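Local coordinates for protein putative glutathione S-transferase (Corynebacterium glutamicum, PDB 3M1G) that probably works as a glutathione transferase of the omega-like, ECM4-related group, using the thiol of glutathione in its reaction, at residues R75-R80 with G290-F295. Sequence-based numbering, arbitrary orientation.
Sequences RTVITR and GDTTDF
Thr292 rests across the neighbouring Val77 and Ile78, its methyl on the first and its hydroxyl on the second. CG2 of Thr292 lies 3.9 Å from CG1 of Val77, the two side chains running alongside one another with reversed direction. Holding CG1 anti to the backbone N (chi1 178°) aims this Val77 methyl at Thr292, and a beta-branched valine keeps the surface there short and rigid. Ile78 instead lies roughly perpendicular to the threonine, its CG1 methylene 3.7 Å from Thr292 OG1. That touch is van der Waals; the buried hydroxyl hydrogen-bonds to Gly288 O, with His74 NE2 a further partner from helix 71-83. Threonine suits the site because one branch gives a methyl to Val77 while the other carries a hydroxyl to these polar partners. In the glutathione transferase fold this is a domain interface: helix 71-83 follows the first strand of the thioredoxin-like domain and begins beside the predicted nucleophile Cys70, while 290-295 links two helices of the all-helical domain. Where the helix packs on helices 154-163 and 243-253, Thr79 OG1 donates to Arg75 O at 2.9 Å, giving the buried hydroxyl a partner within the helix. This oxygen also takes Thr79 N, from the other face of its plane.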
loop_
_atom_site.group_PDB
_atom_site.type_symbol
_atom_site.label_atom_id
_atom_site.label_comp_id
_atom_site.label_asym_id
_atom_site.label_seq_id
_atom_site.Cartn_x
_atom_site.Cartn_y
_atom_site.Cartn_z
ATOM N N ARG A 75 15.279 -4.632 -17.980
ATOM C CA ARG A 75 16.655 -5.179 -17.893
ATOM C C ARG A 75 17.516 -4.895 -19.147
ATOM O O ARG A 75 18.686 -4.508 -19.038
ATOM C CB ARG A 75 16.610 -6.683 -17.808
ATOM C CG ARG A 75 15.805 -7.310 -16.666
ATOM C CD ARG A 75 15.895 -8.809 -16.825
ATOM N NE ARG A 75 15.278 -9.549 -15.751
ATOM C CZ ARG A 75 15.347 -10.880 -15.650
ATOM N NH1 ARG A 75 14.738 -11.497 -14.663
ATOM N NH2 ARG A 75 16.031 -11.603 -16.543
ATOM N N THR A 76 16.921 -5.110 -20.315
ATOM C CA THR A 76 17.616 -4.952 -21.577
ATOM C C THR A 76 17.949 -3.513 -21.865
ATOM O O THR A 76 19.048 -3.206 -22.426
ATOM C CB THR A 76 16.851 -5.619 -22.794
ATOM O OG1 THR A 76 15.698 -4.867 -23.178
ATOM C CG2 THR A 76 16.415 -7.003 -22.483
ATOM N N VAL A 77 17.046 -2.612 -21.476
ATOM C CA VAL A 77 17.258 -1.171 -21.674
ATOM C C VAL A 77 18.364 -0.641 -20.771
ATOM O O VAL A 77 19.246 0.130 -21.208
ATOM C CB VAL A 77 15.945 -0.364 -21.511
ATOM C CG1 VAL A 77 16.183 1.177 -21.661
ATOM C CG2 VAL A 77 14.929 -0.829 -22.536
ATOM N N ILE A 78 18.353 -1.083 -19.520
ATOM C CA ILE A 78 19.366 -0.654 -18.551
ATOM C C ILE A 78 20.759 -1.133 -19.052
ATOM O O ILE A 78 21.719 -0.384 -19.018
ATOM C CB ILE A 78 19.109 -1.280 -17.148
ATOM C CG1 ILE A 78 17.835 -0.685 -16.482
ATOM C CG2 ILE A 78 20.278 -1.085 -16.264
ATOM C CD1 ILE A 78 17.245 -1.577 -15.290
ATOM N N THR A 79 20.838 -2.390 -19.485
ATOM C CA THR A 79 22.106 -2.977 -19.877
ATOM C C THR A 79 22.634 -2.267 -21.137
ATOM O O THR A 79 23.817 -1.926 -21.212
ATOM C CB THR A 79 21.953 -4.485 -20.083
ATOM O OG1 THR A 79 21.486 -5.076 -18.854
ATOM C CG2 THR A 79 23.290 -5.132 -20.493
ATOM N N ARG A 80 21.748 -2.025 -22.101
ATOM C CA ARG A 80 22.103 -1.294 -23.319
ATOM C C ARG A 80 22.700 0.075 -23.007
ATOM O O ARG A 80 23.725 0.479 -23.603
ATOM C CB ARG A 80 20.914 -1.179 -24.272
ATOM C CG ARG A 80 21.123 -0.374 -25.557
ATOM C CD ARG A 80 19.929 -0.474 -26.451
ATOM N NE ARG A 80 19.888 0.510 -27.544
ATOM C CZ ARG A 80 19.355 1.731 -27.465
ATOM N NH1 ARG A 80 18.829 2.201 -26.336
ATOM N NH2 ARG A 80 19.354 2.503 -28.536
ATOM N N GLY A 290 17.587 4.967 -13.006
ATOM C CA GLY A 290 16.535 5.964 -12.866
ATOM C C GLY A 290 16.198 6.675 -14.155
ATOM O O GLY A 290 15.040 7.014 -14.395
ATOM N N ASP A 291 17.197 6.864 -15.017
ATOM C CA ASP A 291 16.991 7.614 -16.254
ATOM C C ASP A 291 16.389 6.750 -17.351
ATOM O O ASP A 291 16.246 7.209 -18.470
ATOM C CB ASP A 291 18.289 8.384 -16.688
ATOM C CG ASP A 291 19.473 7.457 -17.102
ATOM O OD1 ASP A 291 19.362 6.199 -17.065
ATOM O OD2 ASP A 291 20.548 8.024 -17.491
ATOM N N THR A 292 16.075 5.481 -17.052
ATOM C CA THR A 292 15.263 4.675 -17.943
ATOM C C THR A 292 13.903 4.271 -17.272
ATOM O O THR A 292 13.163 3.405 -17.806
ATOM C CB THR A 292 16.019 3.441 -18.402
ATOM O OG1 THR A 292 16.315 2.579 -17.291
ATOM C CG2 THR A 292 17.385 3.836 -19.128
ATOM N N THR A 293 13.607 4.865 -16.106
ATOM C CA THR A 293 12.435 4.483 -15.306
ATOM C C THR A 293 11.364 5.567 -15.454
ATOM O O THR A 293 11.573 6.708 -15.006
ATOM C CB THR A 293 12.805 4.310 -13.831
ATOM O OG1 THR A 293 13.834 3.324 -13.715
ATOM C CG2 THR A 293 11.579 3.868 -12.969
ATOM N N ASP A 294 10.261 5.213 -16.114
ATOM C CA ASP A 294 9.130 6.126 -16.315
ATOM C C ASP A 294 7.962 5.666 -15.437
ATOM O O ASP A 294 7.236 4.715 -15.776
ATOM C CB ASP A 294 8.732 6.187 -17.795
ATOM C CG ASP A 294 7.676 7.278 -18.096
ATOM O OD1 ASP A 294 6.813 7.492 -17.229
ATOM O OD2 ASP A 294 7.725 7.894 -19.212
ATOM N N PHE A 295 7.804 6.333 -14.300
ATOM C CA PHE A 295 6.818 5.898 -13.305
ATOM C C PHE A 295 5.383 6.042 -13.807
ATOM O O PHE A 295 4.530 5.222 -13.472
ATOM C CB PHE A 295 7.003 6.640 -11.990
ATOM C CG PHE A 295 8.215 6.213 -11.216
ATOM C CD1 PHE A 295 8.240 5.003 -10.571
ATOM C CD2 PHE A 295 9.321 7.043 -11.114
ATOM C CE1 PHE A 295 9.337 4.623 -9.833
ATOM C CE2 PHE A 295 10.410 6.680 -10.400
ATOM C CZ PHE A 295 10.424 5.452 -9.741
#